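Local coordinates for BsaWI endonuclease (Geobacillus stearothermophilus, PDB 4ZSF), which is a restriction endonuclease of the PD-(D/E)XK nuclease superfamily that binds DNA and probably cleaves it with the help of metal ions, at residues K96-S101 against I238-E243; L146-R151 against Y157-I162; F186-A191 against Q247-A252; G222-W227 against E243-H248. All coordinates share one frame; numbering follows the deposited sequence. Where two conformers were deposited one is given.

Contact 1 of 4, residues K96-S101 against I238-E243; sequences KLLGNS and IDINLE. With CA (calcium ion), chain F.
The carbonyl oxygen of Leu98 is gripped twice: Ser101 OG donates to Leu98 O at 2.8 Å, and a water donates to it at 3.0 Å. That water also donates to Asn241 O (2.8 Å), so it ties the helix to the loop. Beside this bridge the contact is apolar. CD2 of Leu98 lies 3.8 Å from CG1 of Ile240, the two side chains crossing at about a right angle, while Leu98 CB rests near CD1 of Leu242. A first torsion of -176° turns Ile240 CG1 away from its own backbone N and places it against both methyls of Leu98, CD2 being the nearer. Leu242 CD1 reaches the helix backbone itself, 3.6 Å from Gly99 N, so the methyl packs directly on the backbone. The loop is a type I beta turn from Asp239 to Leu242, the latter being the N-cap residue of helix 243-258. Asp239 OD1 accepts from Asn241 N, from above the carboxylate plane, in an Asx turn that steadies the carboxylate. Its other oxygen, Asp239 OD2, binds the calcium ion at 2.3 Å, and two waters ligate the metal as well. Ile38 and Arg42 of the second subunit pack on Leu98 and Ile240 respectively.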
loop_
_atom_site.group_PDB
_atom_site.type_symbol
_atom_site.label_atom_id
_atom_site.label_comp_id
_atom_site.label_asym_id
_atom_site.label_seq_id
_atom_site.Cartn_x
_atom_site.Cartn_y
_atom_site.Cartn_z
ATOM N N LYS A 96 10.978 -16.741 14.660
ATOM C CA LYS A 96 10.302 -17.883 15.301
ATOM C C LYS A 96 11.306 -19.012 15.533
ATOM O O LYS A 96 11.320 -19.594 16.627
ATOM C CB LYS A 96 9.152 -18.382 14.426
ATOM C CG LYS A 96 8.464 -19.677 14.977
ATOM C CD LYS A 96 7.338 -20.098 14.017
ATOM C CE LYS A 96 6.855 -21.504 14.368
ATOM N NZ LYS A 96 6.021 -22.140 13.303
ATOM N N LEU A 97 12.133 -19.325 14.527
ATOM C CA LEU A 97 13.071 -20.473 14.657
ATOM C C LEU A 97 14.141 -20.163 15.728
ATOM O O LEU A 97 14.432 -20.990 16.610
ATOM C CB LEU A 97 13.721 -20.789 13.299
ATOM C CG LEU A 97 14.915 -21.737 13.192
ATOM C CD1 LEU A 97 14.466 -23.159 13.429
ATOM C CD2 LEU A 97 15.481 -21.639 11.768
ATOM N N LEU A 98 14.670 -18.949 15.688
ATOM C CA LEU A 98 15.697 -18.530 16.634
ATOM C C LEU A 98 15.133 -18.486 18.031
ATOM O O LEU A 98 15.715 -19.078 18.961
ATOM C CB LEU A 98 16.273 -17.166 16.262
ATOM C CG LEU A 98 17.141 -17.193 14.985
ATOM C CD1 LEU A 98 17.446 -15.723 14.618
ATOM C CD2 LEU A 98 18.437 -18.021 15.106
ATOM N N GLY A 99 13.994 -17.841 18.184
ATOM C CA GLY A 99 13.355 -17.697 19.486
ATOM C C GLY A 99 12.941 -19.025 20.094
ATOM O O GLY A 99 13.158 -19.274 21.295
ATOM N N ASN A 100 12.401 -19.923 19.269
ATOM C CA ASN A 100 11.853 -21.143 19.847
ATOM C C ASN A 100 12.918 -22.085 20.372
ATOM O O ASN A 100 12.677 -22.762 21.331
ATOM C CB ASN A 100 10.954 -21.854 18.847
ATOM C CG ASN A 100 9.575 -21.238 18.849
ATOM O OD1 ASN A 100 9.305 -20.383 19.680
ATOM N ND2 ASN A 100 8.736 -21.601 17.900
ATOM N N SER A 101 14.108 -22.036 19.821
ATOM C CA SER A 101 15.155 -22.884 20.361
ATOM C C SER A 101 15.509 -22.452 21.777
ATOM O O SER A 101 15.955 -23.250 22.571
ATOM C CB SER A 101 16.418 -22.838 19.488
ATOM O OG SER A 101 16.940 -21.506 19.506
ATOM N N ILE A 238 19.656 -6.550 20.710
ATOM C CA ILE A 238 19.699 -8.007 20.565
ATOM C C ILE A 238 20.622 -8.375 19.435
ATOM O O ILE A 238 21.013 -7.522 18.604
ATOM C CB ILE A 238 18.302 -8.637 20.278
ATOM C CG1 ILE A 238 17.641 -7.905 19.099
ATOM C CG2 ILE A 238 17.386 -8.667 21.559
ATOM C CD1 ILE A 238 16.362 -8.677 18.567
ATOM N N ASP A 239 21.049 -9.634 19.415
ATOM C CA ASP A 239 21.720 -10.178 18.260
ATOM C C ASP A 239 21.025 -11.517 17.983
ATOM O O ASP A 239 19.869 -11.724 18.425
ATOM C CB ASP A 239 23.221 -10.355 18.469
ATOM C CG ASP A 239 23.536 -11.356 19.565
ATOM O OD1 ASP A 239 22.634 -12.057 20.087
ATOM O OD2 ASP A 239 24.726 -11.490 19.801
ATOM N N ILE A 240 21.704 -12.380 17.250
ATOM C CA ILE A 240 21.053 -13.622 16.787
ATOM C C ILE A 240 20.494 -14.481 17.963
ATOM O O ILE A 240 19.537 -15.267 17.803
ATOM C CB ILE A 240 22.068 -14.406 15.912
ATOM C CG1 ILE A 240 21.442 -15.651 15.313
ATOM C CG2 ILE A 240 23.307 -14.778 16.717
ATOM C CD1 ILE A 240 22.481 -16.384 14.427
ATOM N N ASN A 241 21.073 -14.330 19.153
ATOM C CA ASN A 241 20.537 -15.074 20.299
ATOM C C ASN A 241 19.283 -14.503 20.974
ATOM O O ASN A 241 18.693 -15.159 21.836
ATOM C CB ASN A 241 21.668 -15.202 21.329
ATOM C CG ASN A 241 22.799 -15.977 20.777
ATOM O OD1 ASN A 241 22.588 -17.112 20.360
ATOM N ND2 ASN A 241 24.000 -15.358 20.689
ATOM N N LEU A 242 18.860 -13.288 20.604
ATOM C CA LEU A 242 17.623 -12.719 21.125
ATOM C C LEU A 242 17.559 -12.683 22.674
ATOM O O LEU A 242 16.501 -12.861 23.271
ATOM C CB LEU A 242 16.372 -13.464 20.588
ATOM C CG LEU A 242 16.299 -13.681 19.056
ATOM C CD1 LEU A 242 14.997 -14.428 18.726
ATOM C CD2 LEU A 242 16.357 -12.349 18.330
ATOM N N GLU A 243 18.699 -12.445 23.324
ATOM C CA GLU A 243 18.743 -12.694 24.750
ATOM C C GLU A 243 17.783 -11.889 25.583
ATOM O O GLU A 243 17.066 -12.450 26.422
ATOM C CB GLU A 243 20.160 -12.440 25.282
ATOM C CG GLU A 243 21.225 -13.388 24.748
ATOM C CD GLU A 243 22.556 -13.222 25.530
ATOM O OE1 GLU A 243 22.569 -13.263 26.804
ATOM O OE2 GLU A 243 23.629 -13.108 24.867
HETATM CA CA CA F . 25.812 -11.211 21.823
HETATM O O HOH W 1 17.338 -17.432 20.927
HETATM O O HOH W 2 24.633 -13.325 22.347
HETATM O O HOH W 3 27.445 -13.139 20.830
#

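Contact 2 of 4, residues L146-R151 against Y157-I162; sequences LYITVR and YVFGCI
Ile148 can be followed outward across its neighbours on the other strand. Its CB faces CD1 of Ile162, 4.0 Å away. The branch CG2 drops onto Gly160, with Ile148 CG2 only 3.5 Å from Gly160 CA; a CB there would collide with this methyl, which explains the glycine. CG2 also sits over one face of the Phe159 ring, a CH-pi contact offset toward the rim. The other branch, anti to the backbone N (chi1 -177°), meets the far end of the ring, Ile148 CG1 lying 3.7 Å from Phe159 CE1 and CD1 ending near Phe159 CZ. The edge of the ring abuts the backbone of Thr149 and Val150, with Val150 CG1 3.8 Å from Phe159 CD1. An alanine in place of Phe159 would probably leave Ile148 and Val150 without their shared partner and open a gap against Ala252 and Trp256 of helix 243-258. In the backbone, Ile148 O accepts from two successive amides: Phe159 N at 3.0 Å and, weakly, Gly160 N. On the opposite side of the sheet, Tyr147 touches Cys161 SG in an oblique sulfur-aromatic contact. Phe159 and Gly160 facing Ile148 make a classic beta bulge in the antiparallel hairpin of strands 146-152 and 155-165.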
loop_
_atom_site.group_PDB
_atom_site.type_symbol
_atom_site.label_atom_id
_atom_site.label_comp_id
_atom_site.label_asym_id
_atom_site.label_seq_id
_atom_site.Cartn_x
_atom_site.Cartn_y
_atom_site.Cartn_z
ATOM N N LEU A 146 3.776 -12.071 14.687
ATOM C CA LEU A 146 4.053 -13.224 15.513
ATOM C C LEU A 146 3.273 -13.120 16.824
ATOM O O LEU A 146 2.947 -12.020 17.262
ATOM C CB LEU A 146 5.534 -13.291 15.846
ATOM C CG LEU A 146 6.494 -13.406 14.656
ATOM C CD1 LEU A 146 7.995 -13.274 15.142
ATOM C CD2 LEU A 146 6.241 -14.788 14.081
ATOM N N TYR A 147 3.027 -14.253 17.463
ATOM C CA TYR A 147 2.417 -14.282 18.792
ATOM C C TYR A 147 3.277 -15.161 19.702
ATOM O O TYR A 147 4.031 -16.028 19.204
ATOM C CB TYR A 147 0.997 -14.832 18.740
ATOM C CG TYR A 147 0.055 -13.890 18.024
ATOM C CD1 TYR A 147 -0.600 -12.891 18.724
ATOM C CD2 TYR A 147 -0.100 -13.963 16.639
ATOM C CE1 TYR A 147 -1.485 -12.014 18.063
ATOM C CE2 TYR A 147 -0.965 -13.080 15.946
ATOM C CZ TYR A 147 -1.641 -12.104 16.683
ATOM O OH TYR A 147 -2.558 -11.245 16.050
ATOM N N ILE A 148 3.173 -14.971 21.017
ATOM C CA ILE A 148 3.982 -15.841 21.892
ATOM C C ILE A 148 3.073 -16.437 22.951
ATOM O O ILE A 148 2.173 -15.749 23.500
ATOM C CB ILE A 148 5.201 -15.093 22.478
ATOM C CG1 ILE A 148 6.077 -16.030 23.342
ATOM C CG2 ILE A 148 4.798 -13.790 23.251
ATOM C CD1 ILE A 148 7.501 -15.392 23.688
ATOM N N THR A 149 3.323 -17.707 23.288
ATOM C CA THR A 149 2.493 -18.406 24.246
ATOM C C THR A 149 3.283 -18.954 25.399
ATOM O O THR A 149 4.535 -19.105 25.305
ATOM C CB THR A 149 1.777 -19.623 23.629
ATOM O OG1 THR A 149 2.751 -20.619 23.293
ATOM C CG2 THR A 149 0.982 -19.260 22.375
ATOM N N VAL A 150 2.566 -19.290 26.468
ATOM C CA VAL A 150 3.197 -19.927 27.641
ATOM C C VAL A 150 2.305 -21.079 28.078
ATOM O O VAL A 150 1.073 -20.983 27.962
ATOM C CB VAL A 150 3.388 -18.940 28.808
ATOM C CG1 VAL A 150 1.998 -18.393 29.285
ATOM C CG2 VAL A 150 4.119 -19.623 29.940
ATOM N N ARG A 151 2.927 -22.184 28.519
ATOM C CA ARG A 151 2.202 -23.339 28.978
ATOM C C ARG A 151 2.045 -23.277 30.490
ATOM O O ARG A 151 2.997 -23.042 31.212
ATOM C CB ARG A 151 2.945 -24.613 28.513
ATOM C CG ARG A 151 2.303 -25.905 28.890
ATOM C CD ARG A 151 2.694 -27.002 27.875
ATOM N NE ARG A 151 1.823 -26.949 26.701
ATOM C CZ ARG A 151 0.709 -27.661 26.574
ATOM N NH1 ARG A 151 0.369 -28.516 27.530
ATOM N NH2 ARG A 151 -0.050 -27.541 25.488
ATOM N N TYR A 157 -1.409 -20.601 26.607
ATOM C CA TYR A 157 -2.015 -19.275 26.621
ATOM C C TYR A 157 -1.254 -18.325 25.737
ATOM O O TYR A 157 -0.059 -18.217 25.924
ATOM C CB TYR A 157 -1.997 -18.699 28.019
ATOM C CG TYR A 157 -2.823 -19.518 28.980
ATOM C CD1 TYR A 157 -4.184 -19.260 29.133
ATOM C CD2 TYR A 157 -2.247 -20.581 29.710
ATOM C CE1 TYR A 157 -4.966 -20.032 30.042
ATOM C CE2 TYR A 157 -3.022 -21.342 30.601
ATOM C CZ TYR A 157 -4.358 -21.063 30.751
ATOM O OH TYR A 157 -5.084 -21.828 31.635
ATOM N N VAL A 158 -1.936 -17.591 24.844
ATOM C CA VAL A 158 -1.266 -16.461 24.187
ATOM C C VAL A 158 -1.107 -15.317 25.201
ATOM O O VAL A 158 -2.092 -14.870 25.777
ATOM C CB VAL A 158 -2.066 -15.961 22.967
ATOM C CG1 VAL A 158 -1.431 -14.668 22.389
ATOM C CG2 VAL A 158 -2.112 -17.053 21.946
ATOM N N PHE A 159 0.115 -14.816 25.407
ATOM C CA PHE A 159 0.257 -13.678 26.345
ATOM C C PHE A 159 0.912 -12.470 25.645
ATOM O O PHE A 159 0.993 -11.394 26.252
ATOM C CB PHE A 159 1.085 -14.072 27.581
ATOM C CG PHE A 159 2.599 -14.332 27.302
ATOM C CD1 PHE A 159 3.051 -15.605 26.924
ATOM C CD2 PHE A 159 3.541 -13.280 27.421
ATOM C CE1 PHE A 159 4.456 -15.841 26.664
ATOM C CE2 PHE A 159 4.874 -13.504 27.228
ATOM C CZ PHE A 159 5.344 -14.728 26.830
ATOM N N GLY A 160 1.443 -12.643 24.422
ATOM C CA GLY A 160 2.139 -11.510 23.823
ATOM C C GLY A 160 1.912 -11.415 22.316
ATOM O O GLY A 160 1.639 -12.448 21.659
ATOM N N CYS A 161 1.959 -10.174 21.816
ATOM C CA CYS A 161 1.767 -9.821 20.405
ATOM C C CYS A 161 3.065 -9.161 19.936
ATOM O O CYS A 161 3.624 -8.292 20.627
ATOM C CB CYS A 161 0.615 -8.809 20.284
ATOM S SG CYS A 161 -0.962 -9.424 20.890
ATOM N N ILE A 162 3.564 -9.574 18.779
ATOM C CA ILE A 162 4.882 -9.172 18.330
ATOM C C ILE A 162 4.843 -8.644 16.894
ATOM O O ILE A 162 4.296 -9.296 15.977
ATOM C CB ILE A 162 5.853 -10.398 18.358
ATOM C CG1 ILE A 162 5.961 -10.961 19.795
ATOM C CG2 ILE A 162 7.218 -10.029 17.719
ATOM C CD1 ILE A 162 6.487 -12.443 19.783
#

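Contact 3 of 4, residues F186-A191 against Q247-A252; sequences FFWSVA and QHAREA
The indole of Trp188 is covered on one face by the methyl of Ala252 and on the other by CG1 of Val190, two residues on in the same strand. Ala252 CB stands almost directly above the five-membered ring, 3.6 Å from its centroid and 11° off the normal, a close CH-pi contact. The benzo end runs on to the preceding helical turn, where Trp188 CH2 lies 3.6 Å from Ala249 CA and Trp188 CZ3 3.7 Å from Ala249 CB; CZ2 reaches CB of His248. The first torsion (chi1 -168°) swings CG away from the backbone N and sends the indole toward the helix. Alanines suit the helix here, since larger side chains would hold the flat ring off its backbone. A valine at Trp188 would probably leave Ala249 and Ala252 facing a gap between helix and sheet. Helix 243-258 runs nearly antiparallel to strand 188-193 (165° between the local axes), which is flanked in the sheet by strands 155-165 and 222-226.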
loop_
_atom_site.group_PDB
_atom_site.type_symbol
_atom_site.label_atom_id
_atom_site.label_comp_id
_atom_site.label_asym_id
_atom_site.label_seq_id
_atom_site.Cartn_x
_atom_site.Cartn_y
_atom_site.Cartn_z
ATOM N N PHE A 186 -4.238 -5.850 27.662
ATOM C CA PHE A 186 -3.426 -6.572 28.655
ATOM C C PHE A 186 -2.711 -7.744 28.008
ATOM O O PHE A 186 -2.644 -8.849 28.574
ATOM C CB PHE A 186 -4.253 -7.033 29.863
ATOM C CG PHE A 186 -4.953 -5.905 30.573
ATOM C CD1 PHE A 186 -4.305 -5.172 31.592
ATOM C CD2 PHE A 186 -6.244 -5.560 30.214
ATOM C CE1 PHE A 186 -4.961 -4.135 32.242
ATOM C CE2 PHE A 186 -6.897 -4.496 30.829
ATOM C CZ PHE A 186 -6.272 -3.803 31.897
ATOM N N PHE A 187 -2.041 -7.462 26.885
ATOM C CA PHE A 187 -1.029 -8.398 26.349
ATOM C C PHE A 187 0.335 -7.707 26.349
ATOM O O PHE A 187 0.422 -6.476 26.177
ATOM C CB PHE A 187 -1.359 -8.805 24.923
ATOM C CG PHE A 187 -2.601 -9.692 24.830
ATOM C CD1 PHE A 187 -3.876 -9.135 24.674
ATOM C CD2 PHE A 187 -2.468 -11.088 24.901
ATOM C CE1 PHE A 187 -5.022 -9.977 24.597
ATOM C CE2 PHE A 187 -3.604 -11.901 24.818
ATOM C CZ PHE A 187 -4.842 -11.361 24.675
ATOM N N TRP A 188 1.388 -8.526 26.461
ATOM C CA TRP A 188 2.758 -8.020 26.191
ATOM C C TRP A 188 2.815 -7.591 24.753
ATOM O O TRP A 188 2.425 -8.361 23.874
ATOM C CB TRP A 188 3.724 -9.141 26.455
ATOM C CG TRP A 188 5.164 -8.747 26.497
ATOM C CD1 TRP A 188 5.715 -7.607 27.067
ATOM C CD2 TRP A 188 6.250 -9.525 25.979
ATOM N NE1 TRP A 188 7.091 -7.686 26.947
ATOM C CE2 TRP A 188 7.435 -8.842 26.286
ATOM C CE3 TRP A 188 6.327 -10.761 25.295
ATOM C CZ2 TRP A 188 8.704 -9.355 25.935
ATOM C CZ3 TRP A 188 7.567 -11.262 24.947
ATOM C CH2 TRP A 188 8.744 -10.536 25.228
ATOM N N SER A 189 3.303 -6.383 24.479
ATOM C CA SER A 189 3.300 -5.934 23.090
ATOM C C SER A 189 4.696 -5.465 22.729
ATOM O O SER A 189 5.198 -4.490 23.289
ATOM C CB SER A 189 2.282 -4.793 22.858
ATOM O OG SER A 189 2.317 -4.399 21.494
ATOM N N VAL A 190 5.347 -6.174 21.824
ATOM C CA VAL A 190 6.724 -5.786 21.522
ATOM C C VAL A 190 7.020 -5.750 20.046
ATOM O O VAL A 190 6.211 -6.205 19.225
ATOM C CB VAL A 190 7.753 -6.752 22.212
ATOM C CG1 VAL A 190 7.636 -6.638 23.743
ATOM C CG2 VAL A 190 7.533 -8.188 21.730
ATOM N N ALA A 191 8.181 -5.176 19.703
ATOM C CA ALA A 191 8.569 -5.125 18.288
ATOM C C ALA A 191 9.997 -5.614 18.182
ATOM O O ALA A 191 10.799 -5.362 19.104
ATOM C CB ALA A 191 8.479 -3.749 17.775
ATOM N N GLN A 247 14.730 -13.247 27.850
ATOM C CA GLN A 247 14.638 -13.047 29.313
ATOM C C GLN A 247 13.400 -12.181 29.685
ATOM O O GLN A 247 12.725 -12.436 30.703
ATOM C CB GLN A 247 15.956 -12.468 29.846
ATOM C CG GLN A 247 17.135 -13.446 29.648
ATOM C CD GLN A 247 16.864 -14.774 30.332
ATOM O OE1 GLN A 247 16.455 -14.772 31.479
ATOM N NE2 GLN A 247 16.968 -15.883 29.606
ATOM N N HIS A 248 13.061 -11.182 28.866
ATOM C CA HIS A 248 11.864 -10.387 29.171
ATOM C C HIS A 248 10.597 -11.216 28.948
ATOM O O HIS A 248 9.600 -11.019 29.677
ATOM C CB HIS A 248 11.822 -9.083 28.362
ATOM C CG HIS A 248 12.949 -8.137 28.699
ATOM N ND1 HIS A 248 13.274 -7.049 27.909
ATOM C CD2 HIS A 248 13.845 -8.156 29.714
ATOM C CE1 HIS A 248 14.299 -6.412 28.445
ATOM N NE2 HIS A 248 14.661 -7.048 29.554
ATOM N N ALA A 249 10.611 -12.093 27.945
ATOM C CA ALA A 249 9.421 -12.961 27.732
ATOM C C ALA A 249 9.150 -13.799 28.994
ATOM O O ALA A 249 7.980 -14.058 29.327
ATOM C CB ALA A 249 9.616 -13.887 26.551
ATOM N N ARG A 250 10.207 -14.277 29.645
ATOM C CA ARG A 250 10.023 -15.050 30.900
ATOM C C ARG A 250 9.248 -14.250 31.948
ATOM O O ARG A 250 8.329 -14.761 32.654
ATOM C CB ARG A 250 11.385 -15.457 31.481
ATOM C CG ARG A 250 12.076 -16.522 30.628
ATOM C CD ARG A 250 13.490 -16.744 31.183
ATOM N NE ARG A 250 13.419 -17.454 32.460
ATOM C CZ ARG A 250 14.459 -17.658 33.252
ATOM N NH1 ARG A 250 15.634 -17.143 32.918
ATOM N NH2 ARG A 250 14.318 -18.377 34.379
ATOM N N GLU A 251 9.665 -12.988 32.069
ATOM C CA GLU A 251 9.077 -12.121 33.063
ATOM C C GLU A 251 7.651 -11.719 32.669
ATOM O O GLU A 251 6.774 -11.646 33.525
ATOM C CB GLU A 251 9.921 -10.867 33.281
ATOM C CG GLU A 251 9.421 -10.132 34.526
ATOM C CD GLU A 251 10.174 -8.828 34.815
ATOM O OE1 GLU A 251 11.103 -8.454 34.045
ATOM O OE2 GLU A 251 9.811 -8.182 35.822
ATOM N N ALA A 252 7.453 -11.409 31.389
ATOM C CA ALA A 252 6.131 -11.047 30.883
ATOM C C ALA A 252 5.138 -12.206 31.107
ATOM O O ALA A 252 3.972 -11.981 31.516
ATOM C CB ALA A 252 6.231 -10.718 29.381
#

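Contact 4 of 4, residues G222-W227 against E243-H248; sequences GMYVFW and ELFVQH
Tyr224 lays one face of its ring over the backbone and CB of Phe245, reaching from the strand to the first turns of helix 243-258. Tyr224 CE2 is 3.6 Å from Phe245 CA, and Phe245 CB stands above the same face near the rim, 4.0 Å from Tyr224 CD2. The Phe245 ring then turns its edge to that face in a T-shaped pair, with centroids 5.7 Å apart and planes at 85°. The same CE2 is brushed by Leu244 CB, one residue earlier in the helix. The tip of the tyrosine does polar work: Tyr224 OH and His248 ND1 form a short hydrogen bond of 2.7 Å, each atom lying at the edge of the partner's ring and near its plane, while the ring planes meet at 58°. With CG anti to the carbonyl carbon (chi1 -60°), Tyr224 carries its hydroxyl back over Gly222, two residues earlier on the same side of the strand; a CB there would clash with Tyr224 OH, so the absence of a side chain leaves the hydroxyl its room. Tyr236, on the neighbouring strand, meets the rings of both Tyr224 and His248 and enlarges the aromatic cluster. A tyrosine suits this place because its ring packs like phenylalanine while its hydroxyl pairs with the imidazole. The bond satisfies a buried hydroxyl and a buried ring nitrogen together and is likely to restrain both rings from turning.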
loop_
_atom_site.group_PDB
_atom_site.type_symbol
_atom_site.label_atom_id
_atom_site.label_comp_id
_atom_site.label_asym_id
_atom_site.label_seq_id
_atom_site.Cartn_x
_atom_site.Cartn_y
_atom_site.Cartn_z
ATOM N N GLY A 222 8.353 -3.024 24.822
ATOM C CA GLY A 222 9.774 -3.183 24.542
ATOM C C GLY A 222 9.972 -3.253 23.022
ATOM O O GLY A 222 9.129 -3.772 22.288
ATOM N N MET A 223 11.106 -2.723 22.594
ATOM C CA MET A 223 11.513 -2.724 21.202
ATOM C C MET A 223 12.886 -3.410 21.208
ATOM O O MET A 223 13.755 -3.012 22.008
ATOM C CB MET A 223 11.573 -1.282 20.677
ATOM C CG MET A 223 12.309 -1.133 19.374
ATOM S SD MET A 223 11.304 -1.757 18.003
ATOM C CE MET A 223 10.005 -0.515 17.918
ATOM N N TYR A 224 13.066 -4.449 20.386
ATOM C CA TYR A 224 14.345 -5.210 20.386
ATOM C C TYR A 224 15.002 -4.991 19.066
ATOM O O TYR A 224 14.388 -5.323 18.055
ATOM C CB TYR A 224 14.069 -6.716 20.632
ATOM C CG TYR A 224 13.392 -6.833 21.980
ATOM C CD1 TYR A 224 12.033 -6.674 22.106
ATOM C CD2 TYR A 224 14.150 -7.009 23.125
ATOM C CE1 TYR A 224 11.387 -6.698 23.366
ATOM C CE2 TYR A 224 13.558 -7.060 24.384
ATOM C CZ TYR A 224 12.160 -6.926 24.496
ATOM O OH TYR A 224 11.584 -6.905 25.764
ATOM N N VAL A 225 16.172 -4.360 19.060
ATOM C CA VAL A 225 16.789 -3.941 17.797
ATOM C C VAL A 225 18.083 -4.704 17.577
ATOM O O VAL A 225 18.892 -4.803 18.515
ATOM C CB VAL A 225 17.112 -2.387 17.804
ATOM C CG1 VAL A 225 17.748 -1.938 16.431
ATOM C CG2 VAL A 225 15.863 -1.610 18.174
ATOM N N PHE A 226 18.294 -5.210 16.343
ATOM C CA PHE A 226 19.578 -5.844 16.011
ATOM C C PHE A 226 20.708 -4.808 15.879
ATOM O O PHE A 226 21.050 -4.361 14.811
ATOM C CB PHE A 226 19.444 -6.654 14.729
ATOM C CG PHE A 226 18.713 -7.944 14.908
ATOM C CD1 PHE A 226 19.425 -9.124 15.139
ATOM C CD2 PHE A 226 17.362 -8.029 14.782
ATOM C CE1 PHE A 226 18.778 -10.329 15.292
ATOM C CE2 PHE A 226 16.701 -9.258 14.931
ATOM C CZ PHE A 226 17.440 -10.413 15.203
ATOM N N TRP A 227 21.269 -4.401 17.001
ATOM C CA TRP A 227 22.394 -3.495 16.952
ATOM C C TRP A 227 23.146 -3.673 18.301
ATOM O O TRP A 227 22.684 -4.423 19.156
ATOM C CB TRP A 227 21.909 -2.052 16.720
ATOM C CG TRP A 227 21.082 -1.389 17.781
ATOM C CD1 TRP A 227 20.787 -1.852 19.055
ATOM C CD2 TRP A 227 20.462 -0.104 17.669
ATOM N NE1 TRP A 227 20.005 -0.932 19.712
ATOM C CE2 TRP A 227 19.800 0.156 18.882
ATOM C CE3 TRP A 227 20.401 0.858 16.637
ATOM C CZ2 TRP A 227 19.054 1.345 19.106
ATOM C CZ3 TRP A 227 19.649 2.046 16.853
ATOM C CH2 TRP A 227 18.989 2.272 18.079
ATOM N N GLU A 243 18.699 -12.445 23.324
ATOM C CA GLU A 243 18.743 -12.694 24.750
ATOM C C GLU A 243 17.783 -11.889 25.583
ATOM O O GLU A 243 17.066 -12.450 26.422
ATOM C CB GLU A 243 20.160 -12.440 25.282
ATOM C CG GLU A 243 21.225 -13.388 24.748
ATOM C CD GLU A 243 22.556 -13.222 25.530
ATOM O OE1 GLU A 243 22.569 -13.263 26.804
ATOM O OE2 GLU A 243 23.629 -13.108 24.867
ATOM N N LEU A 244 17.796 -10.556 25.421
ATOM C CA LEU A 244 16.903 -9.763 26.248
ATOM C C LEU A 244 15.440 -10.032 25.903
ATOM O O LEU A 244 14.567 -9.942 26.774
ATOM C CB LEU A 244 17.175 -8.252 26.105
ATOM C CG LEU A 244 18.432 -7.792 26.897
ATOM C CD1 LEU A 244 18.737 -6.285 26.555
ATOM C CD2 LEU A 244 18.236 -7.903 28.460
ATOM N N PHE A 245 15.169 -10.319 24.634
ATOM C CA PHE A 245 13.786 -10.678 24.291
ATOM C C PHE A 245 13.362 -11.956 25.077
ATOM O O PHE A 245 12.262 -12.024 25.657
ATOM C CB PHE A 245 13.662 -10.914 22.769
ATOM C CG PHE A 245 12.333 -11.557 22.365
ATOM C CD1 PHE A 245 11.182 -10.797 22.231
ATOM C CD2 PHE A 245 12.272 -12.918 22.102
ATOM C CE1 PHE A 245 9.947 -11.412 21.896
ATOM C CE2 PHE A 245 11.071 -13.537 21.772
ATOM C CZ PHE A 245 9.901 -12.791 21.645
ATOM N N VAL A 246 14.208 -12.973 25.053
ATOM C CA VAL A 246 13.888 -14.225 25.762
ATOM C C VAL A 246 13.780 -13.981 27.262
ATOM O O VAL A 246 12.804 -14.450 27.896
ATOM C CB VAL A 246 14.923 -15.344 25.479
ATOM C CG1 VAL A 246 14.715 -16.602 26.411
ATOM C CG2 VAL A 246 14.885 -15.738 24.031
ATOM N N GLN A 247 14.730 -13.247 27.850
ATOM C CA GLN A 247 14.638 -13.047 29.313
ATOM C C GLN A 247 13.400 -12.181 29.685
ATOM O O GLN A 247 12.725 -12.436 30.703
ATOM C CB GLN A 247 15.956 -12.468 29.846
ATOM C CG GLN A 247 17.135 -13.446 29.648
ATOM C CD GLN A 247 16.864 -14.774 30.332
ATOM O OE1 GLN A 247 16.455 -14.772 31.479
ATOM N NE2 GLN A 247 16.968 -15.883 29.606
ATOM N N HIS A 248 13.061 -11.182 28.866
ATOM C CA HIS A 248 11.864 -10.387 29.171
ATOM C C HIS A 248 10.597 -11.216 28.948
ATOM O O HIS A 248 9.600 -11.019 29.677
ATOM C CB HIS A 248 11.822 -9.083 28.362
ATOM C CG HIS A 248 12.949 -8.137 28.699
ATOM N ND1 HIS A 248 13.274 -7.049 27.909
ATOM C CD2 HIS A 248 13.845 -8.156 29.714
ATOM C CE1 HIS A 248 14.299 -6.412 28.445
ATOM N NE2 HIS A 248 14.661 -7.048 29.554
#

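Overall arrangement
Contacts 2, 3 and 4 all reach the same mixed sheet, whose neighbouring strands 146-152, 155-165, 188-193 and 222-226 they take in succession. Contacts 3 and 4 share helix 243-258, with Gln247 and His248 in common, and their centres lie about 10 Å apart; contact 2 is centred about 8 Å from contact 3. Contacts 1 and 4 share Glu243 in their ranges and touch where Ile238 packs on strand 222-226, about 9 Å between centres. Along the chain, contact 2 lies inside the loop closed by contact 1, whereas contacts 3 and 4 cross it and end on the same helix. The C-terminal helix thus packs across the sheet, and its leading loop carries the calcium-binding aspartate beside helix 70-103.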